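Local coordinates for lipid-transfer protein (Thermomonospora curvata, PDB 6OK1), which is a lipid-transfer protein by name, of undefined biochemical role, with the two-domain fold of the thiolase superfamily, at residues A[171-176]-A[296-301]; A[201-204]-A[210-213]; A[252-255]-A[259-262]. All coordinates share one frame; numbering follows the deposited sequence. Where two conformers were deposited one is given.

The three contacts illustrate how chemistry follows place in a thiolase fold. Contact 1 is buried and purely apolar where its segments meet, joining a helix of the N-terminal thiolase-like part to a turn of the C-terminal part. Contacts 2 and 3 both lie within the loop of chain that it closes. Contact 2, at the surface, relies on hydrogen bonds and an aromatic stack, and it adjoins contact 1: Asp213 bonds to the hydroxyl of Thr298. Contact 3 is apart in space, its centre about 23 Å from that of contact 1. Though buried, it is polar, a loop folded on itself through an arginine-glutamine bond and two waters, with a histidine-carboxylate pair inside one arm, and it borders other chains.

Contact 1: residues A[171-176]-A[296-301]; sequences GRVAVV and HFTPLV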
ATOM      1  N   GLY A 171      25.078  23.619   0.080  1.00 25.53           N
ATOM      2  CA  GLY A 171      25.467  23.764  -1.308  1.00 24.76           C
ATOM      3  C   GLY A 171      26.550  22.794  -1.734  1.00 26.64           C
ATOM      4  O   GLY A 171      26.566  22.341  -2.887  1.00 28.90           O
ATOM      5  N   ARG A 172      27.463  22.448  -0.824  1.00 24.97           N
ATOM      6  CA  ARG A 172      28.510  21.501  -1.200  1.00 25.16           C
ATOM      7  C   ARG A 172      27.927  20.163  -1.599  1.00 26.52           C
ATOM      8  O   ARG A 172      28.520  19.453  -2.418  1.00 27.48           O
ATOM      9  CB  ARG A 172      29.526  21.350  -0.067  1.00 27.20           C
ATOM     10  CG  ARG A 172      30.621  22.365  -0.201  1.00 29.83           C
ATOM     11  CD  ARG A 172      31.716  22.235   0.854  1.00 32.32           C
ATOM     12  NE  ARG A 172      31.349  22.991   2.037  1.00 44.85           N
ATOM     13  CZ  ARG A 172      31.548  24.292   2.182  1.00 40.56           C
ATOM     14  NH1 ARG A 172      32.136  24.994   1.231  1.00 37.62           N
ATOM     15  NH2 ARG A 172      31.139  24.900   3.279  1.00 35.74           N
ATOM     16  N   VAL A 173      26.785  19.792  -1.012  1.00 26.25           N
ATOM     17  CA  VAL A 173      26.102  18.570  -1.408  1.00 23.43           C
ATOM     18  C   VAL A 173      25.611  18.697  -2.832  1.00 24.15           C
ATOM     19  O   VAL A 173      25.735  17.767  -3.642  1.00 25.77           O
ATOM     20  CB  VAL A 173      24.931  18.272  -0.455  1.00 24.52           C
ATOM     21  CG1 VAL A 173      24.138  17.071  -0.955  1.00 26.87           C
ATOM     22  CG2 VAL A 173      25.426  18.016   0.923  1.00 26.82           C
ATOM     23  N   ALA A 174      25.010  19.839  -3.147  1.00 23.72           N
ATOM     24  CA  ALA A 174      24.520  20.073  -4.499  1.00 24.69           C
ATOM     25  C   ALA A 174      25.665  20.029  -5.500  1.00 24.79           C
ATOM     26  O   ALA A 174      25.538  19.428  -6.572  1.00 25.33           O
ATOM     27  CB  ALA A 174      23.793  21.417  -4.564  1.00 26.20           C
ATOM     28  N   VAL A 175      26.796  20.643  -5.154  1.00 25.80           N
ATOM     29  CA  VAL A 175      27.927  20.703  -6.081  1.00 26.54           C
ATOM     30  C   VAL A 175      28.464  19.307  -6.365  1.00 25.03           C
ATOM     31  O   VAL A 175      28.724  18.947  -7.524  1.00 27.36           O
ATOM     32  CB  VAL A 175      29.025  21.629  -5.522  1.00 30.14           C
ATOM     33  CG1 VAL A 175      30.265  21.583  -6.399  1.00 28.42           C
ATOM     34  CG2 VAL A 175      28.507  23.070  -5.407  1.00 29.77           C
ATOM     35  N   VAL A 176      28.650  18.489  -5.321  1.00 25.97           N
ATOM     36  CA  VAL A 176      29.192  17.150  -5.573  1.00 27.29           C
ATOM     37  C   VAL A 176      28.178  16.292  -6.326  1.00 24.73           C
ATOM     38  O   VAL A 176      28.539  15.559  -7.255  1.00 25.40           O
ATOM     39  CB  VAL A 176      29.677  16.485  -4.266  1.00 26.92           C
ATOM     40  CG1 VAL A 176      28.518  16.002  -3.416  1.00 30.20           C
ATOM     41  CG2 VAL A 176      30.628  15.305  -4.579  1.00 34.37           C
ATOM     42  N   HIS A 296      16.659  14.296  -2.410  1.00 22.74           N
ATOM     43  CA  HIS A 296      15.686  15.127  -3.124  1.00 20.85           C
ATOM     44  C   HIS A 296      15.765  16.569  -2.657  1.00 22.44           C
ATOM     45  O   HIS A 296      15.510  17.486  -3.443  1.00 22.56           O
ATOM     46  CB  HIS A 296      14.269  14.586  -3.021  1.00 24.22           C
ATOM     47  CG  HIS A 296      13.708  14.539  -1.640  1.00 22.99           C
ATOM     48  ND1 HIS A 296      14.488  14.380  -0.516  1.00 26.64           N
ATOM     49  CD2 HIS A 296      12.425  14.614  -1.203  1.00 28.86           C
ATOM     50  CE1 HIS A 296      13.709  14.329   0.552  1.00 31.70           C
ATOM     51  NE2 HIS A 296      12.456  14.484   0.164  1.00 29.13           N
ATOM     52  N   PHE A 297      16.216  16.778  -1.420  1.00 22.19           N
ATOM     53  CA  PHE A 297      16.652  18.071  -0.905  1.00 24.04           C
ATOM     54  C   PHE A 297      18.009  17.865  -0.251  1.00 24.24           C
ATOM     55  O   PHE A 297      18.239  16.847   0.409  1.00 26.96           O
ATOM     56  CB  PHE A 297      15.641  18.634   0.111  1.00 22.80           C
ATOM     57  CG  PHE A 297      14.288  18.876  -0.479  1.00 20.95           C
ATOM     58  CD1 PHE A 297      14.040  20.010  -1.235  1.00 23.37           C
ATOM     59  CD2 PHE A 297      13.273  17.945  -0.317  1.00 23.33           C
ATOM     60  CE1 PHE A 297      12.798  20.218  -1.804  1.00 23.14           C
ATOM     61  CE2 PHE A 297      12.040  18.158  -0.889  1.00 24.66           C
ATOM     62  CZ  PHE A 297      11.801  19.292  -1.617  1.00 24.05           C
ATOM     63  N   THR A 298      18.895  18.825  -0.396  1.00 22.51           N
ATOM     64  CA  THR A 298      20.239  18.647   0.129  1.00 20.51           C
ATOM     65  C   THR A 298      20.395  18.614   1.642  1.00 22.71           C
ATOM     66  O   THR A 298      21.315  17.955   2.126  1.00 22.13           O
ATOM     67  CB  THR A 298      21.136  19.764  -0.384  1.00 21.15           C
ATOM     68  OG1 THR A 298      20.536  21.025  -0.047  1.00 22.45           O
ATOM     69  CG2 THR A 298      21.370  19.614  -1.903  1.00 24.44           C
ATOM     70  N   PRO A 299      19.624  19.373   2.431  1.00 23.27           N
ATOM     71  CA  PRO A 299      20.053  19.562   3.829  1.00 22.75           C
ATOM     72  C   PRO A 299      20.036  18.303   4.654  1.00 24.35           C
ATOM     73  O   PRO A 299      20.842  18.190   5.580  1.00 24.43           O
ATOM     74  CB  PRO A 299      19.064  20.592   4.374  1.00 23.17           C
ATOM     75  CG  PRO A 299      18.596  21.330   3.141  1.00 27.27           C
ATOM     76  CD  PRO A 299      18.522  20.286   2.073  1.00 25.88           C
ATOM     77  N   LEU A 300      19.118  17.371   4.393  1.00 21.59           N
ATOM     78  CA  LEU A 300      19.041  16.194   5.239  1.00 22.30           C
ATOM     79  C   LEU A 300      20.118  15.176   4.908  1.00 23.86           C
ATOM     80  O   LEU A 300      20.199  14.146   5.574  1.00 23.97           O
ATOM     81  CB  LEU A 300      17.652  15.547   5.139  1.00 24.30           C
ATOM     82  CG  LEU A 300      16.496  16.461   5.584  1.00 27.36           C
ATOM     83  CD1 LEU A 300      15.127  15.776   5.487  1.00 27.02           C
ATOM     84  CD2 LEU A 300      16.704  16.966   6.991  1.00 29.95           C
ATOM     85  N   VAL A 301      20.960  15.451   3.916  1.00 21.43           N
ATOM     86  CA  VAL A 301      22.128  14.596   3.722  1.00 21.86           C
ATOM     87  C   VAL A 301      23.055  14.689   4.918  1.00 22.06           C
ATOM     88  O   VAL A 301      23.706  13.700   5.281  1.00 22.81           O
ATOM     89  CB  VAL A 301      22.837  14.963   2.411  1.00 23.32           C
ATOM     90  CG1 VAL A 301      24.187  14.215   2.283  1.00 23.96           C
ATOM     91  CG2 VAL A 301      21.942  14.622   1.222  1.00 26.30           C
TER
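Val173 and Thr298 bring the two backbones closest, their CA atoms 6.1 Å apart, where the turn of 298-301 comes up against one side of the helix running through 171-176. The turn is a type I beta turn, closed by the 3.1 Å bond from Val301 N to Thr298 O, and it presents its first and last residues to the helix together. Val173 answers both. Its CG1 lies anti to the backbone N (chi1 174°), which carries that methyl out between the two: it stands 3.9 Å from Thr298 CG2 and 3.9 Å from Val301 CG2. Val173 and Val301 reach for one another tip to tip, methyl against methyl, whereas Val173 and Thr298 slide past each other in opposite directions, so that CB as well as CG1 of the valine lies alongside the threonine. Thr298 CG2 goes on to touch the next helical residue, with Ala174 CB 4.0 Å away. The threonine divides its two branches between tasks, the methyl packing against the helix while OG1, set between the backbone N and the carbonyl carbon (chi1 55°), bonds to Asp213 OD1. A buried hydroxyl is thereby satisfied without disturbing the apolar seam. The contact joins the N-terminal and C-terminal thiolase-like parts of the chain. Ile320 of helix 316-321 also packs on Val173, and His199 of helix 196-201 touches Ala174. Behind the turn, Phe297 and Pro299 rest on helix 148-163, so the loop that follows strand 290-292 is held between that helix and helix 167-182 before the chain enters helix 301-307.

Contact 2: residues A[201-204]-A[210-213]; sequences NSRW and HLLD
Ser202 and Arg203 supply the acceptors for three hydrogen bonds from the returning segment. His210 ND1 gives its proton to Ser202 O at 2.7 Å, in an almost straight bond (177°) that lies in the imidazole plane and should fix the rotation of the ring. Leu211 N reaches Arg203 O at 2.8 Å, while Leu212 N makes a weak bond to Ser202 OG at 3.3 Å. A chi1 of 68° sets that hydroxyl between the backbone N and carbonyl carbon of its own residue, where it also bonds to His199 O. The motif is a short antiparallel bridge, with Trp204 and His210 as a non-hydrogen-bonded pair, leading directly into the 3-10 turn of 211-213. Asp213 OD2 ties down the start of that turn by taking His210 N at 2.8 Å on its anti lone pair. Aromatic packing reinforces the bridge: the six-membered ring of Trp204 and the imidazole stack face to face, centroids 4.0 Å apart and planes at 26°, with His210 NE2 lying 3.4 Å from Trp204 CH2. The His199 ring also meets His210, and a ring from a chain of a different protein meets Trp204. Apolar contacts are looser. Leu212 CD1 comes within 4.0 Å of Ser202 CB, and Leu211 CB crosses the aliphatic part of Arg203 at a slant, 4.2 Å from its CG.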
ATOM      1  N   ASN A 201      23.938  31.881  -5.643  1.00 26.50           N
ATOM      2  CA  ASN A 201      23.237  32.877  -6.448  1.00 24.95           C
ATOM      3  C   ASN A 201      21.833  32.438  -6.847  1.00 28.65           C
ATOM      4  O   ASN A 201      21.043  33.284  -7.275  1.00 29.47           O
ATOM      5  CB  ASN A 201      24.044  33.186  -7.716  1.00 28.26           C
ATOM      6  CG  ASN A 201      25.305  33.997  -7.422  1.00 31.71           C
ATOM      7  OD1 ASN A 201      25.331  34.778  -6.477  1.00 37.39           O
ATOM      8  ND2 ASN A 201      26.349  33.797  -8.221  1.00 39.31           N
ATOM      9  N   SER A 202      21.509  31.148  -6.737  1.00 27.05           N
ATOM     10  CA  SER A 202      20.197  30.697  -7.168  1.00 25.60           C
ATOM     11  C   SER A 202      19.135  31.173  -6.185  1.00 23.99           C
ATOM     12  O   SER A 202      19.381  31.303  -4.989  1.00 25.17           O
ATOM     13  CB  SER A 202      20.152  29.174  -7.328  1.00 25.95           C
ATOM     14  OG  SER A 202      20.263  28.451  -6.113  1.00 25.34           O
ATOM     15  N   ARG A 203      17.943  31.427  -6.712  1.00 21.69           N
ATOM     16  CA  ARG A 203      16.910  32.134  -5.965  1.00 24.69           C
ATOM     17  C   ARG A 203      16.460  31.326  -4.751  1.00 23.29           C
ATOM     18  O   ARG A 203      16.563  30.101  -4.724  1.00 22.90           O
ATOM     19  CB  ARG A 203      15.710  32.423  -6.869  1.00 24.19           C
ATOM     20  CG  ARG A 203      14.866  31.205  -7.174  1.00 24.59           C
ATOM     21  CD  ARG A 203      13.793  31.515  -8.190  1.00 26.63           C
ATOM     22  NE  ARG A 203      12.944  32.597  -7.719  1.00 31.51           N
ATOM     23  CZ  ARG A 203      11.956  33.125  -8.429  1.00 41.72           C
ATOM     24  NH1 ARG A 203      11.670  32.649  -9.637  1.00 33.30           N
ATOM     25  NH2 ARG A 203      11.269  34.140  -7.935  1.00 32.91           N
ATOM     26  N   TRP A 204      15.984  32.030  -3.725  1.00 22.40           N
ATOM     27  CA  TRP A 204      15.377  31.351  -2.588  1.00 22.22           C
ATOM     28  C   TRP A 204      14.076  30.701  -3.017  1.00 24.01           C
ATOM     29  O   TRP A 204      13.271  31.302  -3.730  1.00 26.83           O
ATOM     30  CB  TRP A 204      15.096  32.324  -1.444  1.00 23.83           C
ATOM     31  CG  TRP A 204      16.292  32.853  -0.737  1.00 25.74           C
ATOM     32  CD1 TRP A 204      16.690  34.157  -0.668  1.00 36.36           C
ATOM     33  CD2 TRP A 204      17.229  32.102   0.046  1.00 24.76           C
ATOM     34  NE1 TRP A 204      17.835  34.263   0.090  1.00 32.68           N
ATOM     35  CE2 TRP A 204      18.190  33.013   0.536  1.00 31.41           C
ATOM     36  CE3 TRP A 204      17.365  30.754   0.353  1.00 28.56           C
ATOM     37  CZ2 TRP A 204      19.245  32.613   1.343  1.00 29.71           C
ATOM     38  CZ3 TRP A 204      18.416  30.357   1.138  1.00 26.36           C
ATOM     39  CH2 TRP A 204      19.343  31.288   1.634  1.00 27.03           C
ATOM     40  N   HIS A 210      17.846  27.139  -1.304  1.00 22.00           N
ATOM     41  CA  HIS A 210      17.912  27.731  -2.628  1.00 23.42           C
ATOM     42  C   HIS A 210      17.241  26.811  -3.647  1.00 23.26           C
ATOM     43  O   HIS A 210      17.039  25.621  -3.415  1.00 22.81           O
ATOM     44  CB  HIS A 210      19.373  27.931  -3.048  1.00 21.66           C
ATOM     45  CG  HIS A 210      20.129  28.944  -2.240  1.00 22.47           C
ATOM     46  ND1 HIS A 210      20.298  30.242  -2.665  1.00 24.82           N
ATOM     47  CD2 HIS A 210      20.803  28.843  -1.070  1.00 24.58           C
ATOM     48  CE1 HIS A 210      21.022  30.907  -1.780  1.00 29.74           C
ATOM     49  NE2 HIS A 210      21.323  30.086  -0.788  1.00 22.77           N
ATOM     50  N   LEU A 211      17.010  27.351  -4.838  1.00 23.91           N
ATOM     51  CA  LEU A 211      16.539  26.520  -5.945  1.00 22.43           C
ATOM     52  C   LEU A 211      17.437  25.304  -6.158  1.00 20.68           C
ATOM     53  O   LEU A 211      16.946  24.185  -6.340  1.00 21.85           O
ATOM     54  CB  LEU A 211      16.474  27.375  -7.201  1.00 22.45           C
ATOM     55  CG  LEU A 211      16.071  26.647  -8.469  1.00 25.23           C
ATOM     56  CD1 LEU A 211      14.725  25.981  -8.311  1.00 31.33           C
ATOM     57  CD2 LEU A 211      16.028  27.649  -9.583  1.00 37.33           C
ATOM     58  N   LEU A 212      18.757  25.486  -6.093  1.00 22.64           N
ATOM     59  CA  LEU A 212      19.646  24.369  -6.363  1.00 22.89           C
ATOM     60  C   LEU A 212      19.811  23.407  -5.174  1.00 23.27           C
ATOM     61  O   LEU A 212      20.553  22.434  -5.303  1.00 24.71           O
ATOM     62  CB  LEU A 212      21.018  24.895  -6.849  1.00 23.08           C
ATOM     63  CG  LEU A 212      20.990  25.323  -8.315  1.00 28.66           C
ATOM     64  CD1 LEU A 212      22.254  26.063  -8.664  1.00 29.48           C
ATOM     65  CD2 LEU A 212      20.822  24.118  -9.227  1.00 38.71           C
ATOM     66  N   ASP A 213      19.090  23.611  -4.053  1.00 22.61           N
ATOM     67  CA  ASP A 213      18.969  22.595  -3.002  1.00 21.24           C
ATOM     68  C   ASP A 213      17.849  21.605  -3.273  1.00 21.26           C
ATOM     69  O   ASP A 213      17.708  20.632  -2.518  1.00 23.91           O
ATOM     70  CB  ASP A 213      18.703  23.258  -1.646  1.00 24.20           C
ATOM     71  CG  ASP A 213      19.898  23.999  -1.141  1.00 24.30           C
ATOM     72  OD1 ASP A 213      20.969  23.375  -1.131  1.00 22.97           O
ATOM     73  OD2 ASP A 213      19.759  25.190  -0.792  1.00 24.22           O
TER

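Contact 3: residues A[252-255]-A[259-262]; sequences DQHM and YYRS
Tyr260 meets Asp252 largely through water. One water accepts from Tyr260 N and donates to Asp252 O at 2.9 Å, with a weak second bond to Asp252 OD2. Another donates to both Tyr260 O and Asp252 OD2, each at 3.2 Å, joining the tyrosine main chain to a single aspartate. The tyrosine ring passes over one face of His254, leading with CD2, which stands 3.7 Å from His254 NE2; the ring planes are 56° apart. The imidazole is also tied within its own segment, for His254 NE2 donates to Asp252 OD1 at 3.1 Å, coming from above the carboxylate plane. That same oxygen forms a salt bridge with Arg66 of the second subunit. Arg261 follows, its chain extended from CG to NE, and brings the edge of its guanidinium up to the amide of Gln253. NH2 donates to Gln253 OE1 at 2.8 Å; the acceptor lies near the guanidinium plane, yet the donor stands above the amide plane, the two planes being 88° apart. Gln253 NE2 is fixed by His254 O, at 3.2 Å. This loop of the C-terminal thiolase-like part lies at a subunit boundary: a basic side chain of a different protein bonds to each of Tyr259 O and Arg261 O. Glu269, near the start of helix 268-281, binds both Arg261 NH1 and Gln253 NE2, clamping the loop that leaves strand 240-248 to the helix it precedes, while Ile62 and Arg66 in helix 61-68 of the second subunit pack against Gln253 and His254.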
ATOM      1  N   ASP A 252       7.166   9.139  17.735  1.00 19.57           N
ATOM      2  CA  ASP A 252       6.392  10.285  17.270  1.00 21.49           C
ATOM      3  C   ASP A 252       6.735  10.661  15.827  1.00 23.25           C
ATOM      4  O   ASP A 252       7.086  11.791  15.511  1.00 20.60           O
ATOM      5  CB  ASP A 252       6.600  11.485  18.199  1.00 20.40           C
ATOM      6  CG  ASP A 252       5.547  12.527  18.013  1.00 26.21           C
ATOM      7  OD1 ASP A 252       4.445  12.128  17.600  1.00 25.64           O
ATOM      8  OD2 ASP A 252       5.806  13.729  18.282  1.00 27.05           O
ATOM      9  N   GLN A 253       6.617   9.677  14.941  1.00 19.20           N
ATOM     10  CA  GLN A 253       6.867   9.883  13.529  1.00 18.81           C
ATOM     11  C   GLN A 253       5.660  10.503  12.837  1.00 20.11           C
ATOM     12  O   GLN A 253       4.527  10.034  13.002  1.00 19.85           O
ATOM     13  CB  GLN A 253       7.190   8.550  12.883  1.00 21.71           C
ATOM     14  CG  GLN A 253       7.614   8.683  11.437  1.00 17.63           C
ATOM     15  CD  GLN A 253       9.030   9.169  11.277  1.00 20.41           C
ATOM     16  OE1 GLN A 253       9.952   8.634  11.876  1.00 21.22           O
ATOM     17  NE2 GLN A 253       9.210  10.190  10.415  1.00 19.05           N
ATOM     18  N   HIS A 254       5.910  11.547  12.034  1.00 20.41           N
ATOM     19  CA  HIS A 254       4.917  12.158  11.150  1.00 19.90           C
ATOM     20  C   HIS A 254       5.420  12.063   9.713  1.00 19.29           C
ATOM     21  O   HIS A 254       6.567  11.714   9.456  1.00 20.11           O
ATOM     22  CB  HIS A 254       4.645  13.618  11.564  1.00 19.00           C
ATOM     23  CG  HIS A 254       4.084  13.743  12.939  1.00 19.75           C
ATOM     24  ND1 HIS A 254       2.759  14.019  13.188  1.00 19.42           N
ATOM     25  CD2 HIS A 254       4.662  13.567  14.147  1.00 20.69           C
ATOM     26  CE1 HIS A 254       2.545  14.026  14.493  1.00 20.43           C
ATOM     27  NE2 HIS A 254       3.690  13.751  15.100  1.00 19.16           N
ATOM     28  N   MET A 255       4.537  12.365   8.774  1.00 20.03           N
ATOM     29  CA  MET A 255       4.870  12.365   7.352  0.60 17.78           C
ATOM     30  C   MET A 255       5.471  13.720   7.004  1.00 16.42           C
ATOM     31  O   MET A 255       4.744  14.710   6.819  1.00 20.57           O
ATOM     32  CB  MET A 255       3.628  12.099   6.513  0.60 20.51           C
ATOM     33  CG  MET A 255       3.880  12.132   5.010  0.60 29.73           C
ATOM     34  SD  MET A 255       4.557  10.578   4.425  0.60 45.17           S
ATOM     35  CE  MET A 255       2.998   9.699   4.200  0.60 58.34           C
ATOM     36  N   TYR A 259       7.992  17.342  13.997  1.00 20.09           N
ATOM     37  CA  TYR A 259       8.468  18.591  14.575  1.00 19.18           C
ATOM     38  C   TYR A 259       8.289  18.650  16.086  1.00 19.69           C
ATOM     39  O   TYR A 259       8.543  19.705  16.693  1.00 20.71           O
ATOM     40  CB  TYR A 259       7.690  19.757  13.964  1.00 18.57           C
ATOM     41  CG  TYR A 259       7.834  19.981  12.466  1.00 18.43           C
ATOM     42  CD1 TYR A 259       8.998  19.673  11.782  1.00 20.48           C
ATOM     43  CD2 TYR A 259       6.794  20.532  11.760  1.00 18.98           C
ATOM     44  CE1 TYR A 259       9.114  19.911  10.417  1.00 19.16           C
ATOM     45  CE2 TYR A 259       6.895  20.770  10.392  1.00 19.00           C
ATOM     46  CZ  TYR A 259       8.047  20.449   9.734  1.00 19.36           C
ATOM     47  OH  TYR A 259       8.115  20.719   8.397  1.00 20.34           O
ATOM     48  N   TYR A 260       7.849  17.562  16.704  1.00 19.05           N
ATOM     49  CA  TYR A 260       7.363  17.588  18.078  1.00 19.26           C
ATOM     50  C   TYR A 260       8.214  16.730  19.005  1.00 19.71           C
ATOM     51  O   TYR A 260       7.908  16.622  20.205  1.00 22.93           O
ATOM     52  CB  TYR A 260       5.896  17.144  18.094  1.00 20.65           C
ATOM     53  CG  TYR A 260       5.086  17.814  16.991  1.00 21.17           C
ATOM     54  CD1 TYR A 260       4.559  19.077  17.162  1.00 18.57           C
ATOM     55  CD2 TYR A 260       4.878  17.168  15.759  1.00 22.37           C
ATOM     56  CE1 TYR A 260       3.830  19.692  16.154  1.00 18.05           C
ATOM     57  CE2 TYR A 260       4.194  17.772  14.747  1.00 18.50           C
ATOM     58  CZ  TYR A 260       3.654  19.036  14.948  1.00 19.27           C
ATOM     59  OH  TYR A 260       2.925  19.685  13.980  1.00 20.73           O
ATOM     60  N   ARG A 261       9.268  16.127  18.481  1.00 24.60           N
ATOM     61  CA  ARG A 261      10.233  15.352  19.254  1.00 24.75           C
ATOM     62  C   ARG A 261      11.123  16.263  20.081  1.00 25.41           C
ATOM     63  O   ARG A 261      11.283  17.441  19.779  1.00 25.95           O
ATOM     64  CB  ARG A 261      11.129  14.558  18.320  1.00 25.42           C
ATOM     65  CG  ARG A 261      10.375  13.560  17.508  1.00 24.18           C
ATOM     66  CD  ARG A 261      11.099  13.196  16.204  1.00 24.20           C
ATOM     67  NE  ARG A 261      10.529  11.953  15.686  1.00 23.52           N
ATOM     68  CZ  ARG A 261      10.881  11.356  14.549  1.00 24.33           C
ATOM     69  NH1 ARG A 261      11.776  11.896  13.746  1.00 20.58           N
ATOM     70  NH2 ARG A 261      10.342  10.166  14.244  1.00 22.81           N
ATOM     71  N   SER A 262      11.772  15.687  21.102  1.00 23.85           N
ATOM     72  CA  SER A 262      12.644  16.499  21.942  0.71 22.76           C
ATOM     73  C   SER A 262      13.710  17.193  21.106  1.00 28.74           C
ATOM     74  O   SER A 262      14.022  18.366  21.337  1.00 31.90           O
ATOM     75  CB  SER A 262      13.273  15.641  23.048  0.71 26.56           C
ATOM     76  OG  SER A 262      14.066  14.588  22.516  0.71 40.88           O
TER
HETATM   77  O   HOH W   1       7.352  14.575  16.183  1.00 21.05           O
HETATM   78  O   HOH W   2       6.861  13.825  21.267  1.00 43.98           O